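Local coordinates for MucR Phosphodiesterase (Pseudomonas aeruginosa, PDB 5M1T), which binds the ligand C2E together with magnesium ions in the pocket of its EAL domain, at residues A[205-210]-A[241-246]; A[49-54]-A[261-266]. All blocks are in the same frame, centred on the assembly; numbering follows the deposited sequence.

Contact 1: residues A[205-210]-A[241-246]. With MG (magnesium ion), chain E; C2E (9,9'-[(2R,3R,3aS,5S,7aR,9R,10R,10aS,12S,14aR)-3,5,10,12-tetrahydroxy-5,12-dioxidooctahydro-2H,7H-difuro[3,2-d:3',2'-j][1,3,7,9,2,8]tetraoxadiphosphacyclododecine-2,9-diyl]bis(2-amino-1,9-dihydro-6H-purin-6-one)), chain C.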
ATOM      1  N   GLU A 205     -12.675  -7.948  14.525  1.00 29.30           N
ATOM      2  CA  GLU A 205     -14.073  -7.503  14.467  1.00 29.68           C
ATOM      3  C   GLU A 205     -14.526  -7.125  13.052  1.00 28.13           C
ATOM      4  O   GLU A 205     -13.722  -6.707  12.221  1.00 26.83           O
ATOM      5  CB  GLU A 205     -14.315  -6.341  15.445  1.00 30.98           C
ATOM      6  CG  GLU A 205     -13.645  -5.066  15.063  1.00 32.61           C
ATOM      7  CD  GLU A 205     -14.004  -3.840  15.927  1.00 35.16           C
ATOM      8  OE1 GLU A 205     -14.178  -3.949  17.184  1.00 35.81           O
ATOM      9  OE2 GLU A 205     -14.076  -2.735  15.310  1.00 34.55           O
ATOM     10  N   LEU A 206     -15.817  -7.328  12.795  1.00 27.06           N
ATOM     11  CA  LEU A 206     -16.462  -6.748  11.652  1.00 26.20           C
ATOM     12  C   LEU A 206     -17.386  -5.643  12.114  1.00 25.00           C
ATOM     13  O   LEU A 206     -18.044  -5.776  13.156  1.00 24.23           O
ATOM     14  CB  LEU A 206     -17.256  -7.779  10.881  1.00 26.94           C
ATOM     15  CG  LEU A 206     -16.604  -9.112  10.547  1.00 27.73           C
ATOM     16  CD1 LEU A 206     -17.660  -9.937   9.851  1.00 27.61           C
ATOM     17  CD2 LEU A 206     -15.366  -8.955   9.662  1.00 28.39           C
ATOM     18  N   LYS A 207     -17.446  -4.573  11.308  1.00 23.78           N
ATOM     19  CA  LYS A 207     -18.365  -3.447  11.562  1.00 23.45           C
ATOM     20  C   LYS A 207     -19.435  -3.388  10.473  1.00 22.84           C
ATOM     21  O   LYS A 207     -19.158  -3.020   9.329  1.00 22.28           O
ATOM     22  CB  LYS A 207     -17.637  -2.115  11.626  1.00 22.63           C
ATOM     23  CG  LYS A 207     -16.429  -2.141  12.525  1.00 23.49           C
ATOM     24  CD  LYS A 207     -15.899  -0.756  12.812  1.00 23.77           C
ATOM     25  CE  LYS A 207     -16.571  -0.116  14.018  1.00 24.47           C
ATOM     26  NZ  LYS A 207     -16.258   1.372  14.063  1.00 24.97           N
ATOM     27  N   ILE A 208     -20.668  -3.703  10.850  1.00 22.25           N
ATOM     28  CA  ILE A 208     -21.752  -3.666   9.893  1.00 22.36           C
ATOM     29  C   ILE A 208     -21.966  -2.242   9.378  1.00 22.74           C
ATOM     30  O   ILE A 208     -22.074  -1.304  10.193  1.00 21.63           O
ATOM     31  CB  ILE A 208     -23.081  -4.144  10.495  1.00 21.72           C
ATOM     32  CG1 ILE A 208     -22.944  -5.555  11.071  1.00 21.80           C
ATOM     33  CG2 ILE A 208     -24.132  -4.110   9.412  1.00 21.65           C
ATOM     34  CD1 ILE A 208     -24.032  -5.894  12.055  1.00 21.86           C
ATOM     35  N   ASP A 209     -22.057  -2.076   8.054  1.00 23.25           N
ATOM     36  CA  ASP A 209     -22.156  -0.720   7.513  1.00 24.13           C
ATOM     37  C   ASP A 209     -23.461  -0.081   7.946  1.00 25.17           C
ATOM     38  O   ASP A 209     -24.515  -0.747   7.947  1.00 25.86           O
ATOM     39  CB  ASP A 209     -22.095  -0.689   6.009  1.00 24.87           C
ATOM     40  CG  ASP A 209     -22.084   0.740   5.473  1.00 25.68           C
ATOM     41  OD1 ASP A 209     -21.118   1.478   5.741  1.00 25.73           O
ATOM     42  OD2 ASP A 209     -23.074   1.145   4.831  1.00 26.65           O
ATOM     43  N   ARG A 210     -23.387   1.194   8.313  1.00 25.54           N
ATOM     44  CA  ARG A 210     -24.544   1.925   8.795  1.00 27.22           C
ATOM     45  C   ARG A 210     -25.682   1.929   7.810  1.00 26.71           C
ATOM     46  O   ARG A 210     -26.821   2.056   8.221  1.00 26.89           O
ATOM     47  CB  ARG A 210     -24.196   3.369   9.139  1.00 28.83           C
ATOM     48  CG  ARG A 210     -23.716   4.233   7.974  1.00 31.61           C
ATOM     49  CD  ARG A 210     -23.444   5.649   8.497  1.00 33.51           C
ATOM     50  NE  ARG A 210     -22.732   6.598   7.643  1.00 36.37           N
ATOM     51  CZ  ARG A 210     -21.497   6.442   7.130  1.00 39.18           C
ATOM     52  NH1 ARG A 210     -20.802   5.287   7.248  1.00 38.16           N
ATOM     53  NH2 ARG A 210     -20.954   7.459   6.436  1.00 39.90           N
ATOM     54  N   VAL A 241     -19.711  -5.224  15.442  1.00 25.42           N
ATOM     55  CA  VAL A 241     -20.119  -3.898  15.841  1.00 24.70           C
ATOM     56  C   VAL A 241     -21.218  -3.447  14.900  1.00 24.31           C
ATOM     57  O   VAL A 241     -21.041  -3.460  13.650  1.00 24.14           O
ATOM     58  CB  VAL A 241     -18.951  -2.892  15.744  1.00 24.31           C
ATOM     59  CG1 VAL A 241     -19.379  -1.527  16.265  1.00 24.47           C
ATOM     60  CG2 VAL A 241     -17.736  -3.361  16.520  1.00 24.79           C
ATOM     61  N   ALA A 242     -22.340  -3.016  15.467  1.00 24.37           N
ATOM     62  CA  ALA A 242     -23.368  -2.391  14.645  1.00 25.74           C
ATOM     63  C   ALA A 242     -23.145  -0.901  14.685  1.00 26.15           C
ATOM     64  O   ALA A 242     -23.019  -0.322  15.756  1.00 27.99           O
ATOM     65  CB  ALA A 242     -24.760  -2.719  15.123  1.00 25.98           C
ATOM     66  N   GLU A 243     -23.125  -0.282  13.522  1.00 26.69           N
ATOM     67  CA  GLU A 243     -22.807   1.140  13.380  1.00 28.57           C
ATOM     68  C   GLU A 243     -24.024   1.884  12.821  1.00 27.65           C
ATOM     69  O   GLU A 243     -24.776   1.336  12.045  1.00 28.27           O
ATOM     70  CB  GLU A 243     -21.541   1.258  12.507  1.00 29.94           C
ATOM     71  CG  GLU A 243     -21.325   2.553  11.793  1.00 32.43           C
ATOM     72  CD  GLU A 243     -20.183   2.447  10.782  1.00 33.63           C
ATOM     73  OE1 GLU A 243     -20.464   2.472   9.529  1.00 33.13           O
ATOM     74  OE2 GLU A 243     -19.034   2.298  11.260  1.00 32.99           O
ATOM     75  N   GLY A 244     -24.246   3.122  13.251  1.00 26.63           N
ATOM     76  CA  GLY A 244     -25.376   3.911  12.778  1.00 25.75           C
ATOM     77  C   GLY A 244     -26.654   3.720  13.592  1.00 25.68           C
ATOM     78  O   GLY A 244     -27.746   3.966  13.087  1.00 26.94           O
ATOM     79  N   VAL A 245     -26.537   3.296  14.842  1.00 24.41           N
ATOM     80  CA  VAL A 245     -27.716   3.043  15.658  1.00 23.56           C
ATOM     81  C   VAL A 245     -28.301   4.368  16.084  1.00 23.16           C
ATOM     82  O   VAL A 245     -27.688   5.101  16.877  1.00 22.35           O
ATOM     83  CB  VAL A 245     -27.353   2.189  16.896  1.00 23.39           C
ATOM     84  CG1 VAL A 245     -28.570   1.923  17.788  1.00 23.43           C
ATOM     85  CG2 VAL A 245     -26.730   0.866  16.441  1.00 23.33           C
ATOM     86  N   GLU A 246     -29.478   4.668  15.548  1.00 23.31           N
ATOM     87  CA  GLU A 246     -30.186   5.911  15.841  1.00 23.98           C
ATOM     88  C   GLU A 246     -31.475   5.775  16.635  1.00 24.32           C
ATOM     89  O   GLU A 246     -31.919   6.748  17.196  1.00 25.12           O
ATOM     90  CB  GLU A 246     -30.529   6.629  14.536  1.00 24.41           C
ATOM     91  CG  GLU A 246     -29.305   6.993  13.723  1.00 24.74           C
ATOM     92  CD  GLU A 246     -29.602   7.662  12.394  1.00 25.19           C
ATOM     93  OE1 GLU A 246     -30.704   7.431  11.819  1.00 25.16           O
ATOM     94  OE2 GLU A 246     -28.692   8.399  11.929  1.00 25.35           O
TER
HETATM   95 MG    MG E 703     -18.074   2.038   8.955  1.00 26.36          MG
HETATM   96  P1  C2E C 701     -16.815   5.356   8.855  1.00 22.24           P
HETATM   97  O2P C2E C 701     -15.492   4.700   9.138  1.00 20.84           O
HETATM   98  O1P C2E C 701     -17.935   4.412   8.472  1.00 23.32           O
HETATM   99  O5' C2E C 701     -17.218   6.181  10.160  1.00 22.29           O
HETATM  100  C5' C2E C 701     -18.541   6.165  10.648  1.00 23.46           C
HETATM  101  C4' C2E C 701     -19.346   7.311  10.080  1.00 24.20           C
HETATM  102  O4' C2E C 701     -20.723   7.126  10.459  1.00 24.39           O
HETATM  103  C3' C2E C 701     -18.926   8.656  10.649  1.00 24.54           C
HETATM  104  O3' C2E C 701     -19.134   9.658   9.654  1.00 24.24           O
HETATM  105  C2' C2E C 701     -19.891   8.890  11.790  1.00 24.90           C
HETATM  106  O2' C2E C 701     -20.079  10.272  12.096  1.00 24.85           O
HETATM  107  C1' C2E C 701     -21.148   8.281  11.184  1.00 25.52           C
HETATM  108  N9  C2E C 701     -22.147   7.873  12.171  1.00 26.89           N
HETATM  109  C8  C2E C 701     -21.926   7.249  13.339  1.00 28.42           C
HETATM  110  N7  C2E C 701     -23.097   7.026  13.975  1.00 28.63           N
HETATM  111  C5  C2E C 701     -24.079   7.499  13.196  1.00 27.16           C
HETATM  112  C6  C2E C 701     -25.541   7.579  13.273  1.00 27.17           C
HETATM  113  O6  C2E C 701     -26.143   7.106  14.264  1.00 26.62           O
HETATM  114  N1  C2E C 701     -26.182   8.160  12.246  1.00 27.66           N
HETATM  115  C2  C2E C 701     -25.531   8.667  11.175  1.00 27.78           C
HETATM  116  N2  C2E C 701     -26.231   9.247  10.173  1.00 28.62           N
HETATM  117  N3  C2E C 701     -24.193   8.616  11.039  1.00 27.41           N
HETATM  118  C4  C2E C 701     -23.443   8.061  12.009  1.00 27.29           C
HETATM  119  P11 C2E C 701     -17.999  10.754   9.346  1.00 24.35           P
HETATM  120  O21 C2E C 701     -17.405  11.217  10.666  1.00 25.26           O
HETATM  121  O11 C2E C 701     -18.624  11.901   8.626  1.00 23.75           O
HETATM  122  O5A C2E C 701     -16.870  10.024   8.479  1.00 23.76           O
HETATM  123  C5A C2E C 701     -17.234   9.464   7.214  1.00 23.16           C
HETATM  124  C4A C2E C 701     -16.124   8.561   6.720  1.00 22.66           C
HETATM  125  O4A C2E C 701     -14.901   9.281   6.607  1.00 22.85           O
HETATM  126  C3A C2E C 701     -15.791   7.456   7.689  1.00 22.98           C
HETATM  127  O3A C2E C 701     -16.696   6.369   7.606  1.00 23.46           O
HETATM  128  C2A C2E C 701     -14.390   7.078   7.285  1.00 22.75           C
HETATM  129  O2A C2E C 701     -14.386   6.236   6.141  1.00 23.97           O
HETATM  130  C1A C2E C 701     -13.801   8.406   6.881  1.00 22.88           C
HETATM  131  N91 C2E C 701     -12.937   8.942   7.972  1.00 23.00           N
HETATM  132  C81 C2E C 701     -13.291   9.653   9.062  1.00 22.66           C
HETATM  133  N71 C2E C 701     -12.196   9.983   9.799  1.00 22.34           N
HETATM  134  C51 C2E C 701     -11.131   9.468   9.160  1.00 22.03           C
HETATM  135  C61 C2E C 701      -9.675   9.426   9.377  1.00 22.16           C
HETATM  136  O61 C2E C 701      -9.172   9.963  10.387  1.00 22.02           O
HETATM  137  N11 C2E C 701      -8.922   8.783   8.467  1.00 22.23           N
HETATM  138  C21 C2E C 701      -9.465   8.184   7.385  1.00 22.82           C
HETATM  139  N21 C2E C 701      -8.663   7.556   6.507  1.00 24.19           N
HETATM  140  N31 C2E C 701     -10.788   8.177   7.118  1.00 22.31           N
HETATM  141  C41 C2E C 701     -11.632   8.786   7.971  1.00 22.18           C
HETATM  142  O   HOH W   1     -19.642   2.541   7.476  1.00 14.89           O

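Contact 2: residues A[49-54]-A[261-266]. With C2E (9,9'-[(2R,3R,3aS,5S,7aR,9R,10R,10aS,12S,14aR)-3,5,10,12-tetrahydroxy-5,12-dioxidooctahydro-2H,7H-difuro[3,2-d:3',2'-j][1,3,7,9,2,8]tetraoxadiphosphacyclododecine-2,9-diyl]bis(2-amino-1,9-dihydro-6H-purin-6-one)), chain C.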
ATOM      1  N   HIS A  49     -12.751  14.116  16.436  1.00 25.73           N
ATOM      2  CA  HIS A  49     -13.883  13.791  17.285  1.00 25.46           C
ATOM      3  C   HIS A  49     -13.864  12.281  17.509  1.00 25.02           C
ATOM      4  O   HIS A  49     -13.259  11.527  16.744  1.00 25.53           O
ATOM      5  CB  HIS A  49     -15.170  14.264  16.644  1.00 25.62           C
ATOM      6  CG  HIS A  49     -15.343  15.751  16.704  1.00 26.31           C
ATOM      7  ND1 HIS A  49     -16.558  16.376  16.520  1.00 26.67           N
ATOM      8  CD2 HIS A  49     -14.447  16.737  16.947  1.00 26.62           C
ATOM      9  CE1 HIS A  49     -16.397  17.684  16.610  1.00 26.88           C
ATOM     10  NE2 HIS A  49     -15.127  17.928  16.878  1.00 27.62           N
ATOM     11  N   TYR A  50     -14.488  11.855  18.590  1.00 24.31           N
ATOM     12  CA  TYR A  50     -14.431  10.494  19.025  1.00 23.96           C
ATOM     13  C   TYR A  50     -15.852  10.038  19.241  1.00 23.97           C
ATOM     14  O   TYR A  50     -16.635  10.743  19.884  1.00 24.95           O
ATOM     15  CB  TYR A  50     -13.621  10.391  20.324  1.00 24.78           C
ATOM     16  CG  TYR A  50     -12.206  10.907  20.166  1.00 24.22           C
ATOM     17  CD1 TYR A  50     -11.217  10.109  19.663  1.00 24.18           C
ATOM     18  CD2 TYR A  50     -11.883  12.197  20.500  1.00 24.60           C
ATOM     19  CE1 TYR A  50      -9.925  10.579  19.475  1.00 24.14           C
ATOM     20  CE2 TYR A  50     -10.592  12.687  20.318  1.00 24.73           C
ATOM     21  CZ  TYR A  50      -9.617  11.880  19.804  1.00 24.12           C
ATOM     22  OH  TYR A  50      -8.338  12.371  19.657  1.00 23.74           O
ATOM     23  N   GLN A  51     -16.210   8.890  18.667  1.00 23.29           N
ATOM     24  CA  GLN A  51     -17.526   8.303  18.908  1.00 23.53           C
ATOM     25  C   GLN A  51     -17.453   7.022  19.760  1.00 23.00           C
ATOM     26  O   GLN A  51     -16.729   6.088  19.435  1.00 22.41           O
ATOM     27  CB  GLN A  51     -18.248   8.018  17.612  1.00 23.30           C
ATOM     28  CG  GLN A  51     -19.731   7.804  17.893  1.00 23.92           C
ATOM     29  CD  GLN A  51     -20.518   7.397  16.687  1.00 23.69           C
ATOM     30  OE1 GLN A  51     -19.958   6.886  15.712  1.00 22.92           O
ATOM     31  NE2 GLN A  51     -21.832   7.646  16.736  1.00 24.22           N
ATOM     32  N   PRO A  52     -18.189   6.991  20.873  1.00 23.52           N
ATOM     33  CA  PRO A  52     -18.220   5.823  21.754  1.00 23.90           C
ATOM     34  C   PRO A  52     -18.644   4.553  21.067  1.00 24.26           C
ATOM     35  O   PRO A  52     -19.576   4.599  20.238  1.00 24.07           O
ATOM     36  CB  PRO A  52     -19.296   6.178  22.780  1.00 24.15           C
ATOM     37  CG  PRO A  52     -19.470   7.653  22.731  1.00 24.11           C
ATOM     38  CD  PRO A  52     -19.034   8.097  21.366  1.00 24.17           C
ATOM     39  N   LYS A  53     -17.966   3.444  21.354  1.00 25.39           N
ATOM     40  CA  LYS A  53     -18.478   2.124  20.972  1.00 27.63           C
ATOM     41  C   LYS A  53     -18.852   1.512  22.315  1.00 28.07           C
ATOM     42  O   LYS A  53     -18.086   1.605  23.275  1.00 27.89           O
ATOM     43  CB  LYS A  53     -17.452   1.223  20.270  1.00 29.03           C
ATOM     44  CG  LYS A  53     -16.737   1.854  19.073  1.00 31.63           C
ATOM     45  CD  LYS A  53     -15.423   1.135  18.721  1.00 33.52           C
ATOM     46  CE  LYS A  53     -15.594  -0.382  18.714  1.00 34.60           C
ATOM     47  NZ  LYS A  53     -14.256  -1.030  18.600  1.00 36.14           N
ATOM     48  N   VAL A  54     -20.019   0.894  22.372  1.00 28.42           N
ATOM     49  CA  VAL A  54     -20.620   0.486  23.649  1.00 29.87           C
ATOM     50  C   VAL A  54     -21.049  -0.968  23.573  1.00 29.29           C
ATOM     51  O   VAL A  54     -21.567  -1.372  22.539  1.00 28.10           O
ATOM     52  CB  VAL A  54     -21.828   1.410  23.900  1.00 31.30           C
ATOM     53  CG1 VAL A  54     -22.762   0.875  24.930  1.00 33.74           C
ATOM     54  CG2 VAL A  54     -21.335   2.767  24.354  1.00 31.94           C
ATOM     55  N   SER A 261     -21.248  -5.099  20.171  1.00 28.19           N
ATOM     56  CA  SER A 261     -21.180  -3.693  20.481  1.00 27.11           C
ATOM     57  C   SER A 261     -21.882  -2.825  19.445  1.00 26.77           C
ATOM     58  O   SER A 261     -22.123  -3.244  18.296  1.00 25.91           O
ATOM     59  CB  SER A 261     -19.723  -3.262  20.658  1.00 26.83           C
ATOM     60  OG  SER A 261     -18.932  -3.592  19.533  1.00 26.92           O
ATOM     61  N   LEU A 262     -22.274  -1.632  19.894  1.00 26.39           N
ATOM     62  CA  LEU A 262     -23.057  -0.716  19.089  1.00 26.12           C
ATOM     63  C   LEU A 262     -22.361   0.632  19.036  1.00 26.08           C
ATOM     64  O   LEU A 262     -21.692   1.042  19.995  1.00 26.83           O
ATOM     65  CB  LEU A 262     -24.459  -0.517  19.674  1.00 26.12           C
ATOM     66  CG  LEU A 262     -25.306  -1.744  20.052  1.00 26.52           C
ATOM     67  CD1 LEU A 262     -26.653  -1.270  20.578  1.00 26.77           C
ATOM     68  CD2 LEU A 262     -25.542  -2.670  18.876  1.00 26.50           C
ATOM     69  N   GLN A 263     -22.572   1.321  17.923  1.00 25.59           N
ATOM     70  CA  GLN A 263     -22.080   2.672  17.729  1.00 25.78           C
ATOM     71  C   GLN A 263     -23.160   3.460  16.991  1.00 25.65           C
ATOM     72  O   GLN A 263     -23.811   2.949  16.063  1.00 24.30           O
ATOM     73  CB  GLN A 263     -20.826   2.586  16.906  1.00 26.03           C
ATOM     74  CG  GLN A 263     -20.044   3.821  16.822  1.00 26.70           C
ATOM     75  CD  GLN A 263     -18.750   3.613  16.065  1.00 28.01           C
ATOM     76  OE1 GLN A 263     -18.163   2.514  16.082  1.00 29.14           O
ATOM     77  NE2 GLN A 263     -18.276   4.681  15.423  1.00 27.63           N
ATOM     78  N   GLY A 264     -23.434   4.670  17.457  1.00 25.19           N
ATOM     79  CA  GLY A 264     -24.451   5.461  16.790  1.00 25.30           C
ATOM     80  C   GLY A 264     -24.870   6.657  17.589  1.00 25.90           C
ATOM     81  O   GLY A 264     -24.563   6.752  18.796  1.00 25.74           O
ATOM     82  N   PHE A 265     -25.581   7.564  16.912  1.00 25.74           N
ATOM     83  CA  PHE A 265     -26.070   8.790  17.526  1.00 26.81           C
ATOM     84  C   PHE A 265     -26.918   8.556  18.792  1.00 26.78           C
ATOM     85  O   PHE A 265     -26.856   9.334  19.714  1.00 27.03           O
ATOM     86  CB  PHE A 265     -26.873   9.617  16.541  1.00 26.90           C
ATOM     87  CG  PHE A 265     -26.054  10.244  15.459  1.00 27.08           C
ATOM     88  CD1 PHE A 265     -24.683  10.083  15.405  1.00 26.57           C
ATOM     89  CD2 PHE A 265     -26.663  11.032  14.510  1.00 27.40           C
ATOM     90  CE1 PHE A 265     -23.943  10.684  14.435  1.00 25.90           C
ATOM     91  CE2 PHE A 265     -25.926  11.616  13.522  1.00 27.29           C
ATOM     92  CZ  PHE A 265     -24.558  11.432  13.491  1.00 27.05           C
ATOM     93  N   LEU A 266     -27.669   7.474  18.831  1.00 27.90           N
ATOM     94  CA  LEU A 266     -28.501   7.147  19.993  1.00 28.72           C
ATOM     95  C   LEU A 266     -27.631   6.944  21.235  1.00 29.35           C
ATOM     96  O   LEU A 266     -28.015   7.324  22.324  1.00 29.79           O
ATOM     97  CB  LEU A 266     -29.305   5.875  19.733  1.00 28.95           C
ATOM     98  CG  LEU A 266     -30.295   5.519  20.869  1.00 30.37           C
ATOM     99  CD1 LEU A 266     -31.506   6.459  20.835  1.00 30.51           C
ATOM    100  CD2 LEU A 266     -30.752   4.060  20.836  1.00 30.38           C
TER
HETATM  101  P1  C2E C 701     -16.815   5.356   8.855  1.00 22.24           P
HETATM  102  O2P C2E C 701     -15.492   4.700   9.138  1.00 20.84           O
HETATM  103  O1P C2E C 701     -17.935   4.412   8.472  1.00 23.32           O
HETATM  104  O5' C2E C 701     -17.218   6.181  10.160  1.00 22.29           O
HETATM  105  C5' C2E C 701     -18.541   6.165  10.648  1.00 23.46           C
HETATM  106  C4' C2E C 701     -19.346   7.311  10.080  1.00 24.20           C
HETATM  107  O4' C2E C 701     -20.723   7.126  10.459  1.00 24.39           O
HETATM  108  C3' C2E C 701     -18.926   8.656  10.649  1.00 24.54           C
HETATM  109  O3' C2E C 701     -19.134   9.658   9.654  1.00 24.24           O
HETATM  110  C2' C2E C 701     -19.891   8.890  11.790  1.00 24.90           C
HETATM  111  O2' C2E C 701     -20.079  10.272  12.096  1.00 24.85           O
HETATM  112  C1' C2E C 701     -21.148   8.281  11.184  1.00 25.52           C
HETATM  113  N9  C2E C 701     -22.147   7.873  12.171  1.00 26.89           N
HETATM  114  C8  C2E C 701     -21.926   7.249  13.339  1.00 28.42           C
HETATM  115  N7  C2E C 701     -23.097   7.026  13.975  1.00 28.63           N
HETATM  116  C5  C2E C 701     -24.079   7.499  13.196  1.00 27.16           C
HETATM  117  C6  C2E C 701     -25.541   7.579  13.273  1.00 27.17           C
HETATM  118  O6  C2E C 701     -26.143   7.106  14.264  1.00 26.62           O
HETATM  119  N1  C2E C 701     -26.182   8.160  12.246  1.00 27.66           N
HETATM  120  C2  C2E C 701     -25.531   8.667  11.175  1.00 27.78           C
HETATM  121  N2  C2E C 701     -26.231   9.247  10.173  1.00 28.62           N
HETATM  122  N3  C2E C 701     -24.193   8.616  11.039  1.00 27.41           N
HETATM  123  C4  C2E C 701     -23.443   8.061  12.009  1.00 27.29           C
HETATM  124  P11 C2E C 701     -17.999  10.754   9.346  1.00 24.35           P
HETATM  125  O21 C2E C 701     -17.405  11.217  10.666  1.00 25.26           O
HETATM  126  O11 C2E C 701     -18.624  11.901   8.626  1.00 23.75           O
HETATM  127  O5A C2E C 701     -16.870  10.024   8.479  1.00 23.76           O
HETATM  128  C5A C2E C 701     -17.234   9.464   7.214  1.00 23.16           C
HETATM  129  C4A C2E C 701     -16.124   8.561   6.720  1.00 22.66           C
HETATM  130  O4A C2E C 701     -14.901   9.281   6.607  1.00 22.85           O
HETATM  131  C3A C2E C 701     -15.791   7.456   7.689  1.00 22.98           C
HETATM  132  O3A C2E C 701     -16.696   6.369   7.606  1.00 23.46           O
HETATM  133  C2A C2E C 701     -14.390   7.078   7.285  1.00 22.75           C
HETATM  134  O2A C2E C 701     -14.386   6.236   6.141  1.00 23.97           O
HETATM  135  C1A C2E C 701     -13.801   8.406   6.881  1.00 22.88           C
HETATM  136  N91 C2E C 701     -12.937   8.942   7.972  1.00 23.00           N
HETATM  137  C81 C2E C 701     -13.291   9.653   9.062  1.00 22.66           C
HETATM  138  N71 C2E C 701     -12.196   9.983   9.799  1.00 22.34           N
HETATM  139  C51 C2E C 701     -11.131   9.468   9.160  1.00 22.03           C
HETATM  140  C61 C2E C 701      -9.675   9.426   9.377  1.00 22.16           C
HETATM  141  O61 C2E C 701      -9.172   9.963  10.387  1.00 22.02           O
HETATM  142  N11 C2E C 701      -8.922   8.783   8.467  1.00 22.23           N
HETATM  143  C21 C2E C 701      -9.465   8.184   7.385  1.00 22.82           C
HETATM  144  N21 C2E C 701      -8.663   7.556   6.507  1.00 24.19           N
HETATM  145  N31 C2E C 701     -10.788   8.177   7.118  1.00 22.31           N
HETATM  146  C41 C2E C 701     -11.632   8.786   7.971  1.00 22.18           C
HETATM  147  O   HOH W   2     -22.051   5.851  19.772  1.00 22.37           O

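Contact 1: residues A[205-210]-A[241-246]
V241 is held through both of its backbone polar atoms: its N gives a hydrogen bond to L206 O (2.9 Å, 169° at the hydrogen), and its O takes one from I208 N at 2.8 Å. These two bonds flank K207, as expected of neighbouring parallel strands. On one face K207 and V241 lie side by side, with K207 CE 3.9 Å from V241 CG1. The K207 chain then bends and carries NZ to salt bridges with E65 and E156; NZ stays 4.1 Å from E243 OE2. E205 brushes V241 CG2 with OE1, but its carboxylate is spent on K53 and S184. E243 reaches out extended, its CG anti to the backbone N (chi1 157°), and grips a magnesium ion with both oxygens, OE1 and OE2 each 2.5 Å from the metal. D186, D187, O1P of C2E and a water complete that coordination. R210 N gives E243 OE1 a further, weak hydrogen bond. The R210 guanidinium is turned 67° from the E243 carboxylate and has O4' of C2E over one face, while NH1 lies 3.2 Å from O1P. D209 is the N-cap of the following helix, where OD2 accepts from G211 N; its OD1 lies 2.5 Å from the metal-bound water. G244 CA packs against R210 CB, and E246 OE2 accepts from N1 of C2E at 2.5 Å. Joined by mainly helical chain, the paired strands form a beta-alpha-beta unit, and their C-terminal ends present metal and ligand groups as in the TIM-barrel-like fold of EAL domains.

Contact 2: residues A[49-54]-A[261-266]
S261 sets CB 3.2 Å from V54 O at the seam where the first and last strands of the EAL barrel, 46-55 and 261-263, meet. L262 then makes both bonds of an antiparallel hydrogen-bonded pair with V54: its N donates to V54 O at 2.8 Å, and its O accepts from V54 N at 2.9 Å. Its side chain is turned to the same side of the sheet as that of V54 and packs on helix 248-257.

Q263 crosses Q51 obliquely, both chains extended and their amide planes at right angles. Q263 NE2 donates to Q51 OE1 (2.8 Å, 167° at the hydrogen), coming in 36° above the plane of the Q51 carbonyl. The same NE2 also bonds E65, and OE1 accepts from K207 NZ, so both ends of this buried amide are fixed. At G264 a water links the backbone N to P52 O, and the main chain takes up a conformation that glycine alone readily adopts. F265 lays one face of its ring against the purine of C2E, with C6 over it and displaced from the ring centre. Q51 NE2, bonded to G268 O, lies at the ring edge and 3.1 Å from N7 of C2E. The backbone finishes the grip on that base, F265 N pointing straight at O6 of C2E, 2.7 Å away at 180°.

From the N terminus, the chain first lays down 49-54, then runs through most of the barrel before reaching 205-210. Contact 1 closes a short loop of 30 residues, largely helix, when 241-246 comes back alongside. Helix 248-257 follows, and 261-266 then meets 49-54, so that contact 2 closes a loop of 206 residues with contact 1 nested inside it. Strands 239-243 and 261-263 are neighbours in the sheet: A242 N with S261 O and A242 O with Q263 N are probable hydrogen bonds, each 2.8 Å. Together the contacts join four strands around the barrel's closure, and both reach C2E.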